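Local coordinates for protein VAL-1 (Chlorella virus, PDB 3GNE) that cleaves the polysaccharide alginate as a lyase of polysaccharide lyase family 14, with modes of action that depend on pH, at residues Phe85-Gly90 and Asn158-Asp163; Asn115-Met118 and Gly124-Asp127; Trp217-Gly222 and Ala233-Phe238. All coordinates share one frame; numbering follows the deposited sequence.

How the contacts relate
The three contacts lie in one beta-sandwich domain, and their centres are 12 to 13 Å apart. Contact 2 comes inside the span of chain that contact 1 brackets; contact 3 follows both. Contact 1 joins two loops. Contact 2 is a hairpin in the seven-stranded sheet. Contact 3 runs from strand 212-221 of that same sheet to strand 231-241 of the eight-stranded one. The loops of contact 1 touch both neighbours: Leu160 CG lies 3.6 Å from Val125 CG2, and Gly90 probably bonds to Gly222 through the backbone. Together they join two strands within one sheet, the two sheets to each other, and the loops beside them.

Contact 1 (Phe85-Gly90 and Asn158-Asp163); sequences FDFARG and NALKYD
The rings of Phe87 and Tyr162 lie at 25° to each other but are slid apart, with centroids 5.7 Å from one another, so they barely overlap. Their nearest carbons are Phe87 CE2 and Tyr162 CE1, 3.7 Å apart. One face of the Phe87 ring takes CD2 of Phe85 from its own loop, toward the rim. At the edge of the Tyr162 ring, near its plane, sits the carbonyl oxygen of Phe85. Tyr162 OH donates a hydrogen bond of 2.7 Å to that Phe85 O. The C=O...donor angle is 163°, so the hydroxyl approaches almost end-on to the carbonyl.

The phenol carbon Tyr162 CE1 also packs 3.9 Å from Phe85 CB. The Phe85 ring itself turns away from the tyrosine: its CG is anti to the backbone N (chi1 -173°). Farther along, Phe87 CZ approaches Leu160 CB at 4.3 Å. Within segment 85-90, Asp86 OD1 accepts from Ala88 N at 2.8 Å. This is an Asx turn with Phe87 in its middle.

Segment 85-90 lies in the loop between strands 72-80 and 91-99; segment 158-163 lies in the loop between strands 149-151 and 166-173. Tyr81 packs against Phe85, Phe87 and Leu160. Trp119 meets the Phe87 ring, while Leu160 reaches Ile168 on strand 166-173 and Phe85 rests on Ala233 of strand 231-241.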
ATOM      1  N   PHE A  85       9.489   2.410 -18.565  1.00 10.88           N
ATOM      2  CA  PHE A  85       8.564   3.079 -17.660  1.00 10.41           C
ATOM      3  C   PHE A  85       9.297   4.160 -16.907  1.00  9.29           C
ATOM      4  O   PHE A  85      10.437   3.945 -16.442  1.00 11.09           O
ATOM      5  CB  PHE A  85       7.999   1.976 -16.704  1.00 10.32           C
ATOM      6  CG  PHE A  85       6.893   2.492 -15.802  1.00  9.11           C
ATOM      7  CD1 PHE A  85       5.572   2.302 -16.194  1.00  8.92           C
ATOM      8  CD2 PHE A  85       7.156   3.118 -14.583  1.00  8.94           C
ATOM      9  CE1 PHE A  85       4.527   2.758 -15.369  1.00 10.64           C
ATOM     10  CE2 PHE A  85       6.136   3.577 -13.758  1.00  9.69           C
ATOM     11  CZ  PHE A  85       4.829   3.366 -14.158  1.00 10.28           C
ATOM     12  N   ASP A  86       8.688   5.314 -16.754  1.00  9.56           N
ATOM     13  CA  ASP A  86       9.336   6.418 -16.055  1.00  9.82           C
ATOM     14  C   ASP A  86       8.716   6.536 -14.666  1.00  9.45           C
ATOM     15  O   ASP A  86       7.539   6.914 -14.532  1.00  9.62           O
ATOM     16  CB  ASP A  86       9.169   7.707 -16.899  1.00 10.43           C
ATOM     17  CG  ASP A  86       9.916   8.896 -16.341  1.00 10.39           C
ATOM     18  OD1 ASP A  86      10.216   8.932 -15.107  1.00 11.47           O
ATOM     19  OD2 ASP A  86      10.187   9.867 -17.133  1.00 12.97           O
ATOM     20  N   PHE A  87       9.459   6.209 -13.635  1.00 10.04           N
ATOM     21  CA  PHE A  87       8.979   6.265 -12.270  1.00  9.15           C
ATOM     22  C   PHE A  87       8.832   7.661 -11.707  1.00  9.86           C
ATOM     23  O   PHE A  87       8.306   7.803 -10.585  1.00  8.83           O
ATOM     24  CB  PHE A  87       9.992   5.487 -11.389  1.00  9.60           C
ATOM     25  CG  PHE A  87      10.068   3.989 -11.673  1.00 10.15           C
ATOM     26  CD1 PHE A  87       9.046   3.145 -11.234  1.00  9.28           C
ATOM     27  CD2 PHE A  87      11.137   3.430 -12.374  1.00 11.20           C
ATOM     28  CE1 PHE A  87       9.057   1.770 -11.492  1.00 11.30           C
ATOM     29  CE2 PHE A  87      11.163   2.060 -12.632  1.00 12.45           C
ATOM     30  CZ  PHE A  87      10.137   1.234 -12.214  1.00 12.04           C
ATOM     31  N   ALA A  88       9.273   8.667 -12.449  1.00  8.93           N
ATOM     32  CA  ALA A  88       9.183  10.052 -12.023  1.00  8.97           C
ATOM     33  C   ALA A  88       9.816  10.144 -10.641  1.00  9.30           C
ATOM     34  O   ALA A  88      10.947   9.670 -10.480  1.00 10.00           O
ATOM     35  CB  ALA A  88       7.759  10.560 -12.078  1.00 10.12           C
ATOM     36  N   ARG A  89       9.124  10.768  -9.671  1.00  8.43           N
ATOM     37  CA  ARG A  89       9.714  10.819  -8.321  1.00  9.24           C
ATOM     38  C   ARG A  89       8.854  10.073  -7.321  1.00  9.53           C
ATOM     39  O   ARG A  89       8.862  10.399  -6.135  1.00 12.76           O
ATOM     40  CB  ARG A  89       9.967  12.283  -7.898  1.00 11.50           C
ATOM     41  CG  ARG A  89      10.962  12.915  -8.870  1.00 16.81           C
ATOM     42  CD  ARG A  89      11.419  14.335  -8.483  1.00 17.63           C
ATOM     43  NE  ARG A  89      12.575  14.240  -7.598  1.00 20.36           N
ATOM     44  CZ  ARG A  89      13.411  15.221  -7.274  1.00 16.69           C
ATOM     45  NH1 ARG A  89      13.164  16.409  -7.804  1.00 17.41           N
ATOM     46  NH2 ARG A  89      14.442  14.977  -6.448  1.00 19.92           N
ATOM     47  N   GLY A  90       8.223   8.989  -7.761  1.00  8.37           N
ATOM     48  CA  GLY A  90       7.562   8.039  -6.896  1.00  8.62           C
ATOM     49  C   GLY A  90       6.042   8.062  -7.020  1.00  7.58           C
ATOM     50  O   GLY A  90       5.429   8.839  -7.806  1.00  8.69           O
ATOM     51  N   ASN A 158      16.448   1.230  -6.442  1.00 11.63           N
ATOM     52  CA  ASN A 158      16.292   0.539  -7.711  0.50 12.44           C
ATOM     53  C   ASN A 158      15.842  -0.902  -7.536  1.00 12.27           C
ATOM     54  O   ASN A 158      16.187  -1.792  -8.320  1.00 14.59           O
ATOM     55  CB  ASN A 158      17.638   0.648  -8.446  0.50 13.86           C
ATOM     56  CG  ASN A 158      17.511   0.200  -9.881  0.50 11.88           C
ATOM     57  OD1 ASN A 158      16.604   0.635 -10.612  0.50 14.75           O
ATOM     58  ND2 ASN A 158      18.434  -0.686 -10.257  0.50 15.50           N
ATOM     59  N   ALA A 159      15.034  -1.158  -6.513  1.00 12.26           N
ATOM     60  CA  ALA A 159      14.615  -2.537  -6.265  1.00 11.74           C
ATOM     61  C   ALA A 159      13.642  -3.035  -7.332  1.00 12.02           C
ATOM     62  O   ALA A 159      13.580  -4.233  -7.618  1.00 13.45           O
ATOM     63  CB  ALA A 159      13.977  -2.662  -4.878  1.00 11.88           C
ATOM     64  N   LEU A 160      12.850  -2.130  -7.882  1.00 10.89           N
ATOM     65  CA  LEU A 160      11.865  -2.508  -8.910  1.00 10.60           C
ATOM     66  C   LEU A 160      12.564  -2.538 -10.263  1.00 11.75           C
ATOM     67  O   LEU A 160      12.901  -1.491 -10.839  1.00 15.68           O
ATOM     68  CB  LEU A 160      10.697  -1.531  -8.906  1.00 10.08           C
ATOM     69  CG  LEU A 160       9.955  -1.434  -7.571  1.00 10.93           C
ATOM     70  CD1 LEU A 160       8.971  -0.260  -7.646  1.00 12.06           C
ATOM     71  CD2 LEU A 160       9.214  -2.747  -7.274  1.00 13.03           C
ATOM     72  N   LYS A 161      12.801  -3.750 -10.749  1.00 11.22           N
ATOM     73  CA  LYS A 161      13.485  -3.916 -12.006  1.00 11.51           C
ATOM     74  C   LYS A 161      12.520  -3.894 -13.157  1.00 11.35           C
ATOM     75  O   LYS A 161      11.324  -4.154 -12.989  1.00 12.66           O
ATOM     76  CB  LYS A 161      14.238  -5.252 -11.983  1.00 13.23           C
ATOM     77  CG  LYS A 161      15.199  -5.440 -10.811  1.00 14.66           C
ATOM     78  CD  LYS A 161      16.180  -4.289 -10.602  1.00 18.89           C
ATOM     79  CE  LYS A 161      17.097  -4.685  -9.432  1.00 21.55           C
ATOM     80  NZ  LYS A 161      18.048  -3.593  -9.087  1.00 25.06           N
ATOM     81  N   TYR A 162      13.016  -3.591 -14.362  1.00 11.56           N
ATOM     82  CA  TYR A 162      12.167  -3.641 -15.565  1.00 11.22           C
ATOM     83  C   TYR A 162      11.969  -5.052 -16.105  1.00 11.20           C
ATOM     84  O   TYR A 162      12.847  -5.925 -16.007  1.00 12.48           O
ATOM     85  CB  TYR A 162      12.811  -2.785 -16.683  1.00 12.39           C
ATOM     86  CG  TYR A 162      12.804  -1.300 -16.460  1.00 11.95           C
ATOM     87  CD1 TYR A 162      11.642  -0.611 -16.277  1.00 12.12           C
ATOM     88  CD2 TYR A 162      14.000  -0.548 -16.421  1.00 16.50           C
ATOM     89  CE1 TYR A 162      11.628   0.753 -16.064  1.00 12.71           C
ATOM     90  CE2 TYR A 162      14.012   0.821 -16.219  1.00 18.93           C
ATOM     91  CZ  TYR A 162      12.800   1.457 -16.035  1.00 15.49           C
ATOM     92  OH  TYR A 162      12.797   2.820 -15.849  1.00 17.17           O
ATOM     93  N   ASP A 163      10.822  -5.270 -16.752  1.00 11.81           N
ATOM     94  CA  ASP A 163      10.559  -6.483 -17.519  1.00 12.97           C
ATOM     95  C   ASP A 163      10.580  -7.731 -16.649  1.00 13.00           C
ATOM     96  O   ASP A 163      10.978  -8.819 -17.123  1.00 14.06           O
ATOM     97  CB  ASP A 163      11.615  -6.545 -18.657  1.00 13.39           C
ATOM     98  CG  ASP A 163      11.311  -5.601 -19.800  1.00 14.55           C
ATOM     99  OD1 ASP A 163      10.220  -5.002 -19.855  1.00 13.32           O
ATOM    100  OD2 ASP A 163      12.182  -5.470 -20.712  1.00 13.63           O
TER

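Contact 2 (Asn115-Met118 and Gly124-Asp127); sequences NRIM and GVID
Met118 and Ile126 face each other as an antiparallel hydrogen-bonded pair. Met118 N donates to Ile126 O at 3.1 Å, and Ile126 N donates to Met118 O at 2.9 Å. Met118 O also receives a CA-H...O contact from Val125 CA.

On the sheet face carrying Met118 and Ile126, Met118 CB lies 3.7 Å from Ile126 CG1. With chi1 at 54°, that CG1 sits between the isoleucine's backbone N and carbonyl carbon, and from there it touches the methionine. On the other face, Ile117 CG2 meets Val125 CG1 at 4.1 Å. Ile117 is paired with Asp127 at the next, non-hydrogen-bonded position.

A polar contact lies one residue pair away. Asn115 OD1 is 2.6 Å from Asp127 OD1, two oxygens unusually close together. The acid probably holds a proton and donates it to the amide oxygen. The two side chains cross at about a right angle, with amide and carboxylate planes 60° apart.

A second shell holds both groups. Ser188 OG bonds to Asp127 OD2 and to Asn115 ND2, and Thr172 OG1 also bonds to Asn115 ND2. Val190 packs on Ile117, Val125 and Asp127 from strand 186-192. On the other side of the strand, Arg116 NH2 binds a citrate ion that probably came from the crystallisation liquor.

The arrangement is a beta hairpin of strands 112-119 and 125-130 within the seven-stranded sheet. Its Ile117-Val125 face packs on the opposing sheet, as in a concanavalin-like beta sandwich.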
ATOM      1  N   ASN A 115      -0.478   2.199   6.401  1.00  8.04           N
ATOM      2  CA  ASN A 115       0.832   1.601   6.113  1.00  8.17           C
ATOM      3  C   ASN A 115       0.847   1.242   4.643  1.00  7.27           C
ATOM      4  O   ASN A 115       0.148   0.282   4.292  1.00  9.28           O
ATOM      5  CB  ASN A 115       1.009   0.341   6.985  1.00  8.37           C
ATOM      6  CG  ASN A 115       2.444  -0.130   7.021  1.00  8.65           C
ATOM      7  OD1 ASN A 115       3.332   0.697   6.745  1.00  9.19           O
ATOM      8  ND2 ASN A 115       2.662  -1.401   7.322  1.00  9.94           N
ATOM      9  N   ARG A 116       1.558   2.001   3.813  1.00  7.17           N
ATOM     10  CA  ARG A 116       1.481   1.780   2.382  1.00  8.19           C
ATOM     11  C   ARG A 116       2.858   1.580   1.775  1.00  7.60           C
ATOM     12  O   ARG A 116       3.864   2.025   2.304  1.00  8.67           O
ATOM     13  CB  ARG A 116       0.840   2.974   1.684  1.00  7.64           C
ATOM     14  CG  ARG A 116      -0.677   3.020   1.897  1.00  8.10           C
ATOM     15  CD  ARG A 116      -1.320   4.168   1.074  1.00  8.31           C
ATOM     16  NE  ARG A 116      -0.927   5.448   1.756  1.00  7.58           N
ATOM     17  CZ  ARG A 116      -1.180   6.660   1.272  1.00  6.36           C
ATOM     18  NH1 ARG A 116      -1.791   6.790   0.073  1.00  8.08           N
ATOM     19  NH2 ARG A 116      -0.840   7.780   1.933  1.00  7.60           N
ATOM     20  N   ILE A 117       2.858   0.930   0.607  1.00  7.74           N
ATOM     21  CA  ILE A 117       4.037   0.897  -0.236  1.00  6.99           C
ATOM     22  C   ILE A 117       4.004   2.067  -1.195  1.00  7.62           C
ATOM     23  O   ILE A 117       2.958   2.301  -1.879  1.00  7.33           O
ATOM     24  CB  ILE A 117       4.028  -0.404  -1.084  1.00  7.56           C
ATOM     25  CG1 ILE A 117       4.240  -1.647  -0.211  1.00  8.12           C
ATOM     26  CG2 ILE A 117       5.062  -0.289  -2.202  1.00  8.69           C
ATOM     27  CD1 ILE A 117       5.650  -1.794   0.375  1.00  9.58           C
ATOM     28  N   MET A 118       5.116   2.785  -1.296  0.50  7.31           N
ATOM     29  CA  MET A 118       5.358   3.699  -2.397  0.50  6.59           C
ATOM     30  C   MET A 118       6.573   3.227  -3.203  0.50  7.28           C
ATOM     31  O   MET A 118       7.542   2.711  -2.669  0.50  5.98           O
ATOM     32  CB  MET A 118       5.706   5.119  -1.951  0.50  8.00           C
ATOM     33  CG  MET A 118       4.451   5.947  -1.641  0.50  7.62           C
ATOM     34  SD  MET A 118       4.917   7.641  -1.168  0.50  9.47           S
ATOM     35  CE  MET A 118       5.489   8.322  -2.723  0.50  7.14           C
ATOM     36  N   GLY A 124      12.944   2.764  -6.784  1.00  9.74           N
ATOM     37  CA  GLY A 124      13.099   2.436  -5.351  1.00  9.61           C
ATOM     38  C   GLY A 124      11.763   2.144  -4.713  1.00  8.86           C
ATOM     39  O   GLY A 124      10.708   2.348  -5.311  1.00  8.85           O
ATOM     40  N   VAL A 125      11.811   1.670  -3.450  1.00  8.93           N
ATOM     41  CA  VAL A 125      10.625   1.370  -2.680  1.00  8.13           C
ATOM     42  C   VAL A 125      10.812   1.947  -1.299  1.00  8.29           C
ATOM     43  O   VAL A 125      11.932   1.922  -0.773  1.00  9.11           O
ATOM     44  CB  VAL A 125      10.351  -0.157  -2.632  1.00  9.03           C
ATOM     45  CG1 VAL A 125       9.152  -0.517  -1.739  1.00 11.23           C
ATOM     46  CG2 VAL A 125      10.111  -0.671  -4.048  1.00 10.27           C
ATOM     47  N   ILE A 126       9.708   2.404  -0.712  1.00  8.16           N
ATOM     48  CA  ILE A 126       9.691   2.730   0.721  1.00  8.46           C
ATOM     49  C   ILE A 126       8.397   2.222   1.322  1.00  8.30           C
ATOM     50  O   ILE A 126       7.392   1.998   0.678  1.00  9.11           O
ATOM     51  CB  ILE A 126       9.767   4.253   1.002  1.00  8.24           C
ATOM     52  CG1 ILE A 126       8.677   5.017   0.247  1.00  8.92           C
ATOM     53  CG2 ILE A 126      11.149   4.802   0.654  1.00  9.43           C
ATOM     54  CD1 ILE A 126       8.469   6.446   0.758  1.00  9.69           C
ATOM     55  N   ASP A 127       8.458   2.040   2.671  1.00  8.26           N
ATOM     56  CA  ASP A 127       7.295   1.993   3.518  1.00  8.06           C
ATOM     57  C   ASP A 127       6.813   3.427   3.737  1.00  8.83           C
ATOM     58  O   ASP A 127       7.647   4.304   3.903  1.00 10.10           O
ATOM     59  CB  ASP A 127       7.701   1.357   4.853  1.00  8.33           C
ATOM     60  CG  ASP A 127       6.549   0.934   5.708  1.00  9.38           C
ATOM     61  OD1 ASP A 127       5.377   0.965   5.218  1.00  9.69           O
ATOM     62  OD2 ASP A 127       6.767   0.639   6.881  1.00 12.75           O
TER

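Contact 3 (Trp217-Gly222 and Ala233-Phe238); sequences WNTFFG and AYFTNF
Trp217 meets two phenylalanines of the facing strand in two T-shaped contacts. In one, the indole supplies the edge. Its CZ2 lies over one face of the Phe235 ring, 3.5 Å from Phe235 CE1 and offset toward the rim. The six-membered ring of Trp217 and the Phe235 ring are 5.0 Å apart between centroids, with planes at 74°. In the other contact the indole supplies the face. Phe238 CE1 approaches over it, 3.7 Å from Trp217 CE3, with the planes almost perpendicular at 87°.

Trp217 sets CG anti to the backbone N (chi1 -177°), which carries the indole across toward strand 231-241. Chi2 then sets how it is turned: its benzo edge meets Phe235 while one broad face is turned to Phe238. The two phenylalanines share another conformation, with CG anti to the carbonyl carbon and beside the backbone N. They match in chi2 as well. That one ring offers its face and the other its edge therefore comes from where each residue stands on the strand relative to the indole.

Thr219 adds a smaller contact. Its OG1 is 3.9 Å from Phe235 CZ, and its polar needs are met elsewhere: it hydrogen-bonds to Lys92 O and Tyr44 OH.

The strands run nearly antiparallel, and their axes come within 11.0 Å. That is the spacing of strands in two facing sheets, bridged here by side chains. Trp77 meets Trp217 edge-to-face, as His93 does Phe235, and Phe59 packs on both Trp217 and Phe235.

All four touching residues are buried. The contact thus rests on dispersion, on the weak electrostatics of ring edges against ring faces, and on the exclusion of water from the interior between the sheets.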
ATOM      1  N   TRP A 217      -6.132  -0.353  -1.888  1.00  6.79           N
ATOM      2  CA  TRP A 217      -5.335  -0.307  -3.096  1.00  7.17           C
ATOM      3  C   TRP A 217      -5.617   1.012  -3.785  1.00  7.02           C
ATOM      4  O   TRP A 217      -6.759   1.329  -4.051  1.00  7.23           O
ATOM      5  CB  TRP A 217      -5.700  -1.459  -4.054  1.00  7.70           C
ATOM      6  CG  TRP A 217      -4.760  -1.364  -5.223  1.00  7.52           C
ATOM      7  CD1 TRP A 217      -5.036  -0.918  -6.485  1.00  7.44           C
ATOM      8  CD2 TRP A 217      -3.379  -1.740  -5.196  1.00  7.55           C
ATOM      9  NE1 TRP A 217      -3.909  -0.982  -7.239  1.00  7.91           N
ATOM     10  CE2 TRP A 217      -2.864  -1.498  -6.496  1.00  7.78           C
ATOM     11  CE3 TRP A 217      -2.542  -2.277  -4.230  1.00  7.89           C
ATOM     12  CZ2 TRP A 217      -1.531  -1.757  -6.844  1.00  8.32           C
ATOM     13  CZ3 TRP A 217      -1.207  -2.539  -4.571  1.00  9.23           C
ATOM     14  CH2 TRP A 217      -0.736  -2.291  -5.848  1.00  8.30           C
ATOM     15  N   ASN A 218      -4.617   1.809  -4.090  1.00  7.19           N
ATOM     16  CA  ASN A 218      -4.874   3.041  -4.829  1.00  7.13           C
ATOM     17  C   ASN A 218      -3.553   3.478  -5.433  1.00  6.19           C
ATOM     18  O   ASN A 218      -2.711   4.057  -4.779  1.00  7.37           O
ATOM     19  CB  ASN A 218      -5.437   4.104  -3.895  1.00  6.47           C
ATOM     20  CG  ASN A 218      -6.008   5.253  -4.698  1.00  7.46           C
ATOM     21  OD1 ASN A 218      -5.777   5.388  -5.888  1.00  8.93           O
ATOM     22  ND2 ASN A 218      -6.778   6.079  -4.024  1.00 14.00           N
ATOM     23  N   THR A 219      -3.371   3.111  -6.725  1.00  7.13           N
ATOM     24  CA  THR A 219      -2.067   3.323  -7.341  1.00  6.95           C
ATOM     25  C   THR A 219      -2.139   4.544  -8.252  1.00  6.82           C
ATOM     26  O   THR A 219      -3.069   4.734  -9.031  1.00  7.66           O
ATOM     27  CB  THR A 219      -1.609   2.071  -8.093  1.00  7.29           C
ATOM     28  OG1 THR A 219      -0.279   2.336  -8.617  1.00  7.85           O
ATOM     29  CG2 THR A 219      -2.485   1.653  -9.281  1.00  8.80           C
ATOM     30  N   PHE A 220      -1.149   5.415  -8.079  1.00  6.65           N
ATOM     31  CA  PHE A 220      -1.084   6.699  -8.801  1.00  7.16           C
ATOM     32  C   PHE A 220       0.265   7.288  -8.589  1.00  6.54           C
ATOM     33  O   PHE A 220       0.967   6.914  -7.609  1.00  7.56           O
ATOM     34  CB  PHE A 220      -2.200   7.653  -8.291  1.00  7.38           C
ATOM     35  CG  PHE A 220      -2.130   7.927  -6.806  1.00  7.63           C
ATOM     36  CD1 PHE A 220      -2.875   7.117  -5.927  1.00  8.72           C
ATOM     37  CD2 PHE A 220      -1.332   8.969  -6.284  1.00  7.80           C
ATOM     38  CE1 PHE A 220      -2.796   7.356  -4.559  1.00  8.29           C
ATOM     39  CE2 PHE A 220      -1.279   9.196  -4.922  1.00  8.19           C
ATOM     40  CZ  PHE A 220      -2.017   8.382  -4.051  1.00  8.27           C
ATOM     41  N   PHE A 221       0.656   8.256  -9.443  1.00  6.74           N
ATOM     42  CA  PHE A 221       1.906   8.938  -9.284  1.00  7.16           C
ATOM     43  C   PHE A 221       1.852  10.039  -8.245  1.00  7.06           C
ATOM     44  O   PHE A 221       0.871  10.760  -8.129  1.00  8.04           O
ATOM     45  CB  PHE A 221       2.307   9.605 -10.624  1.00  7.44           C
ATOM     46  CG  PHE A 221       3.036   8.639 -11.562  1.00  7.04           C
ATOM     47  CD1 PHE A 221       4.392   8.842 -11.808  1.00  7.06           C
ATOM     48  CD2 PHE A 221       2.372   7.563 -12.154  1.00  7.92           C
ATOM     49  CE1 PHE A 221       5.100   7.952 -12.608  1.00  8.05           C
ATOM     50  CE2 PHE A 221       3.080   6.645 -12.946  1.00  7.94           C
ATOM     51  CZ  PHE A 221       4.439   6.872 -13.178  1.00  7.78           C
ATOM     52  N   GLY A 222       2.973  10.178  -7.510  1.00  7.24           N
ATOM     53  CA  GLY A 222       3.125  11.328  -6.647  1.00  8.87           C
ATOM     54  C   GLY A 222       2.463  11.151  -5.289  1.00  8.47           C
ATOM     55  O   GLY A 222       2.164  10.073  -4.820  1.00  9.61           O
ATOM     56  N   ALA A 233       1.613  -0.219 -16.254  1.00  9.14           N
ATOM     57  CA  ALA A 233       2.250  -1.257 -15.471  1.00  8.66           C
ATOM     58  C   ALA A 233       1.213  -2.347 -15.258  1.00  9.17           C
ATOM     59  O   ALA A 233       0.008  -2.091 -15.368  1.00 11.12           O
ATOM     60  CB  ALA A 233       2.781  -0.723 -14.151  1.00 11.10           C
ATOM     61  N   TYR A 234       1.670  -3.540 -14.898  1.00  8.99           N
ATOM     62  CA  TYR A 234       0.721  -4.621 -14.668  1.00  9.15           C
ATOM     63  C   TYR A 234       0.839  -5.151 -13.239  1.00  8.90           C
ATOM     64  O   TYR A 234       1.947  -5.394 -12.763  1.00 11.16           O
ATOM     65  CB  TYR A 234       0.957  -5.783 -15.643  1.00 11.03           C
ATOM     66  CG  TYR A 234       0.946  -5.362 -17.088  1.00 10.68           C
ATOM     67  CD1 TYR A 234      -0.233  -5.362 -17.830  1.00 11.10           C
ATOM     68  CD2 TYR A 234       2.140  -4.962 -17.710  1.00 11.08           C
ATOM     69  CE1 TYR A 234      -0.237  -4.961 -19.166  1.00 12.01           C
ATOM     70  CE2 TYR A 234       2.136  -4.583 -19.030  1.00 12.96           C
ATOM     71  CZ  TYR A 234       0.955  -4.590 -19.753  1.00 12.83           C
ATOM     72  OH  TYR A 234       1.008  -4.203 -21.094  1.00 15.89           O
ATOM     73  N   PHE A 235      -0.288  -5.345 -12.581  1.00  9.20           N
ATOM     74  CA  PHE A 235      -0.308  -5.869 -11.226  1.00  9.09           C
ATOM     75  C   PHE A 235      -1.031  -7.210 -11.207  1.00  8.99           C
ATOM     76  O   PHE A 235      -2.013  -7.421 -11.900  1.00  9.76           O
ATOM     77  CB  PHE A 235      -1.092  -4.867 -10.297  1.00  8.24           C
ATOM     78  CG  PHE A 235      -0.295  -3.592 -10.047  1.00  7.85           C
ATOM     79  CD1 PHE A 235       0.596  -3.479  -9.003  1.00  8.36           C
ATOM     80  CD2 PHE A 235      -0.487  -2.500 -10.907  1.00  8.71           C
ATOM     81  CE1 PHE A 235       1.306  -2.294  -8.774  1.00  8.35           C
ATOM     82  CE2 PHE A 235       0.213  -1.311 -10.694  1.00  8.13           C
ATOM     83  CZ  PHE A 235       1.122  -1.200  -9.631  1.00  8.52           C
ATOM     84  N   THR A 236      -0.535  -8.119 -10.384  1.00  9.02           N
ATOM     85  CA  THR A 236      -1.158  -9.454 -10.350  1.00  9.29           C
ATOM     86  C   THR A 236      -0.923 -10.099  -9.016  1.00  8.64           C
ATOM     87  O   THR A 236      -0.104  -9.651  -8.230  1.00  9.17           O
ATOM     88  CB  THR A 236      -0.582 -10.322 -11.511  1.00 10.72           C
ATOM     89  OG1 THR A 236      -1.393 -11.494 -11.674  1.00 11.85           O
ATOM     90  CG2 THR A 236       0.886 -10.707 -11.233  1.00 11.22           C
ATOM     91  N   ASN A 237      -1.631 -11.211  -8.778  1.00  9.28           N
ATOM     92  CA  ASN A 237      -1.367 -12.090  -7.658  1.00 11.04           C
ATOM     93  C   ASN A 237      -1.473 -11.345  -6.329  1.00 10.55           C
ATOM     94  O   ASN A 237      -0.554 -11.401  -5.494  1.00 10.66           O
ATOM     95  CB  ASN A 237       0.016 -12.772  -7.786  1.00 12.12           C
ATOM     96  CG  ASN A 237       0.036 -14.040  -6.957  1.00 13.01           C
ATOM     97  OD1 ASN A 237      -0.992 -14.624  -6.615  1.00 14.74           O
ATOM     98  ND2 ASN A 237       1.266 -14.479  -6.609  1.00 15.26           N
ATOM     99  N   PHE A 238      -2.572 -10.662  -6.120  1.00  9.58           N
ATOM    100  CA  PHE A 238      -2.827 -10.004  -4.837  1.00  8.84           C
ATOM    101  C   PHE A 238      -3.158 -11.066  -3.795  1.00  9.19           C
ATOM    102  O   PHE A 238      -4.074 -11.871  -3.989  1.00 10.29           O
ATOM    103  CB  PHE A 238      -4.042  -9.061  -4.971  1.00  9.83           C
ATOM    104  CG  PHE A 238      -3.734  -7.828  -5.797  1.00  8.83           C
ATOM    105  CD1 PHE A 238      -3.299  -6.669  -5.162  1.00  9.98           C
ATOM    106  CD2 PHE A 238      -3.886  -7.800  -7.173  1.00 10.87           C
ATOM    107  CE1 PHE A 238      -3.068  -5.501  -5.946  1.00  9.47           C
ATOM    108  CE2 PHE A 238      -3.655  -6.689  -7.947  1.00 10.57           C
ATOM    109  CZ  PHE A 238      -3.225  -5.530  -7.313  1.00 10.70           C
TER